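Local coordinates for methionine-binding lipoprotein MetQ (Bacillus subtilis subsp. subtilis, PDB 4GOT), which binds methionine, captured here as selenomethionine, and probably delivers it to the membrane permease of the MetNPQ ABC transporter for import, at residues L27-Y33 with A222-V226; L50-D56 with I208-K212; A106-T111 with E171-F176. All blocks are in the same frame, centred on the assembly; numbering follows the deposited sequence.

Contact 1. Residues L27-Y33 with A222-V226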
# COMPACT_ATOMS: atom_id res chain seq x y z
N LEU A 27 -1.05 23.61 -6.47
CA LEU A 27 0.33 23.64 -6.85
C LEU A 27 0.54 23.22 -8.34
O LEU A 27 1.40 23.78 -9.05
CB LEU A 27 1.19 22.80 -5.88
CG LEU A 27 1.09 23.12 -4.37
CD1 LEU A 27 2.03 22.16 -3.64
CD2 LEU A 27 1.44 24.55 -4.02
N LEU A 28 -0.25 22.26 -8.82
CA LEU A 28 -0.25 21.91 -10.25
C LEU A 28 -0.79 23.02 -11.16
O LEU A 28 -0.28 23.22 -12.25
CB LEU A 28 -1.04 20.62 -10.53
CG LEU A 28 -0.28 19.34 -10.25
CD1 LEU A 28 -1.26 18.17 -10.29
CD2 LEU A 28 0.89 19.19 -11.22
N LYS A 29 -1.85 23.70 -10.74
CA LYS A 29 -2.37 24.86 -11.48
C LYS A 29 -1.30 25.98 -11.59
O LYS A 29 -1.16 26.63 -12.63
CB LYS A 29 -3.67 25.38 -10.85
CG LYS A 29 -4.38 26.44 -11.69
CD LYS A 29 -5.74 26.85 -11.14
CE LYS A 29 -5.65 27.92 -10.04
NZ LYS A 29 -6.83 28.86 -10.03
N GLU A 30 -0.50 26.16 -10.53
CA GLU A 30 0.66 27.09 -10.57
C GLU A 30 1.76 26.73 -11.59
O GLU A 30 2.59 27.59 -11.95
CB GLU A 30 1.27 27.27 -9.16
CG GLU A 30 0.47 28.26 -8.29
CD GLU A 30 0.67 28.12 -6.77
OE1 GLU A 30 1.66 27.48 -6.32
OE2 GLU A 30 -0.19 28.65 -6.02
N LYS A 31 1.74 25.47 -12.05
CA LYS A 31 2.61 24.97 -13.10
C LYS A 31 1.91 24.85 -14.45
O LYS A 31 2.51 24.37 -15.42
CB LYS A 31 3.15 23.59 -12.71
CG LYS A 31 4.09 23.62 -11.51
CD LYS A 31 4.69 22.24 -11.27
CE LYS A 31 5.44 22.15 -9.95
NZ LYS A 31 6.76 22.82 -9.98
N GLY A 32 0.63 25.22 -14.52
CA GLY A 32 -0.11 25.16 -15.77
C GLY A 32 -0.96 23.91 -16.04
O GLY A 32 -1.50 23.79 -17.14
N TYR A 33 -1.09 23.00 -15.06
CA TYR A 33 -1.82 21.73 -15.26
C TYR A 33 -3.05 21.58 -14.37
O TYR A 33 -3.03 22.02 -13.22
CB TYR A 33 -0.89 20.50 -15.07
CG TYR A 33 0.30 20.53 -15.97
CD1 TYR A 33 1.45 21.22 -15.59
CD2 TYR A 33 0.28 19.89 -17.21
CE1 TYR A 33 2.56 21.26 -16.42
CE2 TYR A 33 1.38 19.93 -18.07
CZ TYR A 33 2.53 20.62 -17.67
OH TYR A 33 3.66 20.68 -18.48
N ALA A 222 5.76 17.34 -13.85
CA ALA A 222 5.08 18.37 -13.07
C ALA A 222 4.40 17.78 -11.83
O ALA A 222 4.47 18.36 -10.74
CB ALA A 222 4.06 19.11 -13.94
N LEU A 223 3.73 16.64 -11.99
CA LEU A 223 3.09 15.91 -10.88
C LEU A 223 4.15 15.44 -9.85
O LEU A 223 4.00 15.72 -8.66
CB LEU A 223 2.24 14.75 -11.42
CG LEU A 223 1.54 13.87 -10.37
CD1 LEU A 223 0.43 14.62 -9.63
CD2 LEU A 223 1.05 12.58 -11.02
N MSE A 224 5.23 14.79 -10.31
CA MSE A 224 6.29 14.32 -9.42
C MSE A 224 6.89 15.47 -8.64
O MSE A 224 7.16 15.34 -7.47
CB MSE A 224 7.40 13.59 -10.19
CG MSE A 224 6.94 12.31 -10.87
SE MSE A 224 5.78 11.21 -9.74
CE MSE A 224 7.04 10.76 -8.33
N GLU A 225 7.10 16.59 -9.33
CA GLU A 225 7.59 17.83 -8.73
C GLU A 225 6.73 18.31 -7.57
O GLU A 225 7.22 18.62 -6.50
CB GLU A 225 7.70 18.94 -9.78
CG GLU A 225 9.03 19.00 -10.49
CD GLU A 225 9.18 20.20 -11.44
OE1 GLU A 225 8.26 21.07 -11.50
OE2 GLU A 225 10.22 20.29 -12.13
N VAL A 226 5.43 18.45 -7.79
CA VAL A 226 4.53 18.86 -6.71
C VAL A 226 4.51 17.84 -5.54
O VAL A 226 4.56 18.25 -4.36
CB VAL A 226 3.10 19.14 -7.21
CG1 VAL A 226 2.18 19.39 -6.03
CG2 VAL A 226 3.10 20.35 -8.14

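Contact 2. Residues L50-D56 with I208-K212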
# COMPACT_ATOMS: atom_id res chain seq x y z
N LEU A 50 -5.40 2.23 -16.04
CA LEU A 50 -4.23 2.84 -16.66
C LEU A 50 -3.91 2.18 -17.98
O LEU A 50 -3.81 2.85 -18.98
CB LEU A 50 -3.02 2.73 -15.72
CG LEU A 50 -1.67 3.36 -16.09
CD1 LEU A 50 -1.80 4.83 -16.48
CD2 LEU A 50 -0.70 3.13 -14.91
N ALA A 51 -3.78 0.86 -17.98
CA ALA A 51 -3.55 0.08 -19.21
C ALA A 51 -4.65 0.33 -20.26
O ALA A 51 -4.37 0.35 -21.47
CB ALA A 51 -3.46 -1.40 -18.90
N ASP A 52 -5.88 0.57 -19.81
CA ASP A 52 -7.02 0.85 -20.74
C ASP A 52 -7.08 2.32 -21.22
O ASP A 52 -7.94 2.70 -21.99
CB ASP A 52 -8.35 0.43 -20.08
CG ASP A 52 -8.51 -1.12 -19.98
OD1 ASP A 52 -7.82 -1.86 -20.71
OD2 ASP A 52 -9.34 -1.60 -19.18
N LYS A 53 -6.13 3.14 -20.77
CA LYS A 53 -6.04 4.57 -21.14
C LYS A 53 -7.21 5.42 -20.63
O LYS A 53 -7.51 6.47 -21.20
CB LYS A 53 -5.84 4.76 -22.66
CG LYS A 53 -4.73 3.88 -23.21
CD LYS A 53 -4.41 4.17 -24.66
CE LYS A 53 -3.09 3.51 -25.03
NZ LYS A 53 -2.79 3.69 -26.48
N GLU A 54 -7.86 5.00 -19.54
CA GLU A 54 -8.91 5.81 -18.89
C GLU A 54 -8.29 6.85 -17.98
O GLU A 54 -8.93 7.81 -17.62
CB GLU A 54 -9.84 4.95 -18.03
CG GLU A 54 -10.61 3.89 -18.78
CD GLU A 54 -11.17 2.83 -17.84
OE1 GLU A 54 -11.30 3.08 -16.61
OE2 GLU A 54 -11.47 1.73 -18.33
N VAL A 55 -7.05 6.63 -17.58
CA VAL A 55 -6.33 7.62 -16.76
C VAL A 55 -4.90 7.74 -17.29
O VAL A 55 -4.45 6.92 -18.09
CB VAL A 55 -6.40 7.26 -15.25
CG1 VAL A 55 -7.88 7.11 -14.82
CG2 VAL A 55 -5.63 5.99 -14.94
N ASP A 56 -4.21 8.79 -16.86
CA ASP A 56 -2.81 9.04 -17.24
C ASP A 56 -1.83 8.36 -16.26
O ASP A 56 -0.68 8.05 -16.60
CB ASP A 56 -2.50 10.56 -17.21
CG ASP A 56 -3.26 11.36 -18.28
OD1 ASP A 56 -2.86 11.28 -19.45
OD2 ASP A 56 -4.20 12.14 -17.93
N ILE A 208 3.82 6.55 -8.12
CA ILE A 208 3.08 6.92 -9.29
C ILE A 208 3.48 5.96 -10.42
O ILE A 208 4.65 5.79 -10.70
CB ILE A 208 3.31 8.39 -9.66
CG1 ILE A 208 2.85 9.29 -8.50
CG2 ILE A 208 2.59 8.70 -10.97
CD1 ILE A 208 1.33 9.39 -8.29
N ALA A 209 2.48 5.31 -11.00
CA ALA A 209 2.68 4.46 -12.19
C ALA A 209 2.00 5.09 -13.41
O ALA A 209 0.91 5.71 -13.28
CB ALA A 209 2.17 3.05 -11.95
N VAL A 210 2.66 4.94 -14.56
CA VAL A 210 2.20 5.45 -15.85
C VAL A 210 2.40 4.34 -16.89
O VAL A 210 3.02 3.31 -16.61
CB VAL A 210 2.94 6.77 -16.23
CG1 VAL A 210 2.68 7.88 -15.18
CG2 VAL A 210 4.46 6.54 -16.41
N ARG A 211 1.87 4.55 -18.09
CA ARG A 211 2.15 3.66 -19.21
C ARG A 211 3.60 3.83 -19.71
O ARG A 211 4.19 4.90 -19.59
CB ARG A 211 1.13 3.87 -20.34
CG ARG A 211 -0.25 3.38 -19.96
CD ARG A 211 -1.23 3.37 -21.15
NE ARG A 211 -1.40 4.74 -21.60
CZ ARG A 211 -2.07 5.69 -20.95
NH1 ARG A 211 -2.69 5.44 -19.81
NH2 ARG A 211 -2.12 6.91 -21.44
N LYS A 212 4.17 2.75 -20.24
CA LYS A 212 5.57 2.75 -20.69
C LYS A 212 5.70 3.81 -21.77
O LYS A 212 4.83 3.93 -22.61
CB LYS A 212 5.96 1.36 -21.22
CG LYS A 212 7.39 1.17 -21.74
CD LYS A 212 7.38 0.09 -22.83
CE LYS A 212 8.72 -0.63 -23.00
NZ LYS A 212 9.65 0.11 -23.88
O HOH W 1 0.29 6.79 -18.89

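Contact 3. Residues A106-T111 with E171-F176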
# COMPACT_ATOMS: atom_id res chain seq x y z
N ALA A 106 -3.82 -20.15 17.07
CA ALA A 106 -4.39 -18.85 16.74
C ALA A 106 -4.52 -18.70 15.21
O ALA A 106 -3.71 -19.27 14.44
CB ALA A 106 -3.57 -17.71 17.35
N THR A 107 -5.59 -18.00 14.81
CA THR A 107 -5.93 -17.67 13.40
C THR A 107 -5.47 -16.25 13.04
O THR A 107 -5.87 -15.25 13.71
CB THR A 107 -7.44 -17.66 13.12
OG1 THR A 107 -7.99 -18.97 13.29
CG2 THR A 107 -7.72 -17.19 11.66
N ILE A 108 -4.67 -16.18 11.98
CA ILE A 108 -4.11 -14.94 11.44
C ILE A 108 -4.86 -14.66 10.14
O ILE A 108 -4.90 -15.52 9.25
CB ILE A 108 -2.59 -15.04 11.19
CG1 ILE A 108 -1.82 -15.43 12.47
CG2 ILE A 108 -2.03 -13.72 10.69
CD1 ILE A 108 -1.97 -14.48 13.63
N ILE A 109 -5.50 -13.49 10.06
CA ILE A 109 -6.17 -13.05 8.83
C ILE A 109 -5.19 -12.20 8.00
O ILE A 109 -4.95 -11.00 8.26
CB ILE A 109 -7.47 -12.22 9.08
CG1 ILE A 109 -8.36 -12.88 10.15
CG2 ILE A 109 -8.23 -11.95 7.77
CD1 ILE A 109 -9.01 -14.18 9.73
N LEU A 110 -4.63 -12.87 7.01
CA LEU A 110 -3.85 -12.28 5.94
C LEU A 110 -4.78 -11.61 4.94
O LEU A 110 -5.96 -11.95 4.86
CB LEU A 110 -3.12 -13.40 5.18
CG LEU A 110 -2.15 -14.29 5.97
CD1 LEU A 110 -1.59 -15.36 5.03
CD2 LEU A 110 -1.03 -13.44 6.58
N THR A 111 -4.24 -10.66 4.17
CA THR A 111 -4.97 -10.20 2.98
C THR A 111 -4.63 -11.21 1.88
O THR A 111 -3.64 -11.96 1.99
CB THR A 111 -4.68 -8.71 2.61
OG1 THR A 111 -3.55 -8.62 1.75
CG2 THR A 111 -4.47 -7.81 3.86
N GLU A 171 -13.15 -12.09 13.42
CA GLU A 171 -13.08 -13.32 12.63
C GLU A 171 -11.79 -14.09 12.84
O GLU A 171 -11.70 -15.27 12.48
CB GLU A 171 -13.08 -12.99 11.15
CG GLU A 171 -14.42 -12.91 10.52
CD GLU A 171 -14.35 -12.29 9.15
OE1 GLU A 171 -13.45 -12.61 8.30
OE2 GLU A 171 -15.22 -11.45 8.95
N GLY A 172 -10.76 -13.43 13.29
CA GLY A 172 -9.53 -14.12 13.61
C GLY A 172 -8.98 -13.55 14.88
O GLY A 172 -9.56 -12.64 15.47
N ASP A 173 -7.84 -14.06 15.31
CA ASP A 173 -7.16 -13.53 16.49
C ASP A 173 -6.36 -12.22 16.25
O ASP A 173 -6.19 -11.40 17.16
CB ASP A 173 -6.27 -14.64 17.10
CG ASP A 173 -7.10 -15.82 17.62
OD1 ASP A 173 -8.05 -15.55 18.39
OD2 ASP A 173 -6.83 -16.99 17.25
N ALA A 174 -5.87 -12.06 15.02
CA ALA A 174 -5.05 -10.94 14.60
C ALA A 174 -5.27 -10.77 13.09
O ALA A 174 -5.52 -11.75 12.36
CB ALA A 174 -3.56 -11.20 14.91
N VAL A 175 -5.24 -9.52 12.64
CA VAL A 175 -5.67 -9.16 11.26
C VAL A 175 -4.76 -8.11 10.64
O VAL A 175 -4.46 -7.08 11.29
CB VAL A 175 -7.14 -8.62 11.23
CG1 VAL A 175 -7.53 -8.30 9.79
CG2 VAL A 175 -8.11 -9.60 11.88
N PHE A 176 -4.25 -8.38 9.42
CA PHE A 176 -3.45 -7.40 8.65
C PHE A 176 -4.36 -6.39 7.96
O PHE A 176 -5.33 -6.79 7.32
CB PHE A 176 -2.55 -8.06 7.60
CG PHE A 176 -1.36 -8.78 8.20
CD1 PHE A 176 -1.47 -10.11 8.60
CD2 PHE A 176 -0.14 -8.15 8.34
CE1 PHE A 176 -0.38 -10.80 9.16
CE2 PHE A 176 0.96 -8.83 8.90
CZ PHE A 176 0.84 -10.15 9.30

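Contact 1. Residues L27-Y33 with A222-V226
One salt bridge, between two exposed side chains, spans this contact: Lys31 NZ donates to Glu225 OE1 at 2.8 Å. The other hydrogen bonds described here lie within one segment or go to a residue just beyond it. Gly32 has positive phi (96°) and forms a Schellman motif: Tyr33 N reaches back to Leu28 O at 2.9 Å, and Gly32 N to Lys29 O at 3.0 Å. Leu28 O also accepts from Lys31 N at 3.0 Å, so this one carbonyl serves two amides. At Gly32's backbone angles a CB would jam against the preceding carbonyl oxygen. In 222-226, Ala222 O is taken by Val226 N at 3.1 Å, an ordinary helical bond, and Val226 O is hydrogen-bonded to Ser229 OG.

Apart from the salt bridge, the two segments meet through carbon. Val226 has more of its surface covered by the other segment than any other residue here: its CG1 lies 3.6 Å from Leu27 CB, and its CG2 is 3.5 Å from Lys31 CE, so the lysine's aliphatic arm is packed before its charge is paired. Leu28 CD1 approaches Leu223 CD1 at 4.0 Å, while Tyr33 CE1 rests 3.6 Å from Ala222 CB.

The contact joins the C-terminal end of helix 14-29 to helix 218-227; beneath them both, Ile8 of strand 7-12 receives Leu28, Tyr33 and Leu223.

Contact 2. Residues L50-D56 with I208-K212
Arg211 NH1 clamps the link between a helix and a strand, donating to Leu50 O and to Val55 O, both at 2.9 Å. Helix 44-51 ends here in a Schellman motif, with Lys53 at positive phi and its N 2.9 Å from Leu50 O, so that carbonyl accepts from backbone and guanidinium alike. The turn belongs to the beta-alpha-beta crossover from strand 34-38 to strand 57-62, in a type 2 periplasmic-binding-protein fold. Both carbonyls lie near the guanidinium plane, while Lys53 packs over one face, its CA 3.7 Å from Arg211 NH1.

A water makes the next link: it donates to Asp56 O at 2.8 Å and accepts from Arg211 N at 2.9 Å, bridging the backbones where they do not bond directly. The CA-to-CB bond of Asp56 points away from 208-212, and its carboxylate forms a salt bridge with Lys219 NZ through OD1 and accepts from Val9 N through OD2.

Farther out the contact turns apolar. Leu50 leans on strand 206-211, with CD2 3.8 Å from Val210 CA and 4.1 Å from Ala209 CB. That strand runs antiparallel to both its neighbours, 57-62 and 78-86, and the arginine ties the helix end to the C-terminal end of this interior strand of the sheet. Ala209's side chain is about 10 Å from the bound selenomethionine, too far to touch it. Beside the water-bridged backbones, Asp56 O lies 3.7 Å from Val210 CG1.

Contact 3. Residues A106-T111 with E171-F176
Strands 107-111 and 174-177 lie side by side and parallel in the five-stranded sheet. A beta-alpha-beta crossover runs from strand 154-158 through helix 163-168 to strand 174-177, and strand 107-111 lies between its two strands. The axes of 107-111 and 174-176 approach to 4.8 Å, with 9° between their directions. Ile109 is the central rung, its N donating to Ala174 O and its O accepting from Phe176 N, both at 2.9 Å. Nearer the start of the pair, Thr107 O takes Asp173 N at 2.8 Å and, weakly, Ala174 N at 3.4 Å.

Large side chains fill the space beside small residues at two places. On one face Ile108 spreads over Ala174, CD1 to CB 3.9 Å, and its CG2 meets the edge of the Phe176 ring, 3.7 Å from CE1. The same CE1 is 3.7 Å from Leu110 CD2, so the ring nestles against both aliphatic side chains; Met120 of helix 117-126 also packs on it. On the other face Ile109 CG1 lies 3.7 Å from Val175 CG2, and the isoleucine bulges into the hollow left by Gly172, whose CA is 3.9 Å from Ile109 CG1. A CB on Gly172 would sit only 2.6 Å from that CG1. Ala166 and Thr163 of helix 163-168 pack on Ile109 and Val175 respectively.

Thr111 brings the strand to the binding-cleft end, its side chain about 8 Å from the selenomethionine. At the opposite end Asp173 OD2 accepts from Thr107 N at 2.9 Å.

Overall arrangement
The contacts fall on two lobes of a periplasmic-binding-protein fold. Contacts 1 and 2 lie in the lobe built on the six-stranded sheet, their centres 18 Å apart; they touch where Met224 SE and Leu223 of helix 218-227 pack on Ile208 of strand 206-211, the strand that precedes that helix. Contact 3 lies in the five-stranded sheet on the opposite side of the chain's centre, 42 Å from contact 1 and 34 Å from contact 2, centre to centre. Along the chain they nest, 3 inside 2 inside 1, so the chain builds part of the first lobe, makes the second, and returns. Selenomethionine sits between the lobes.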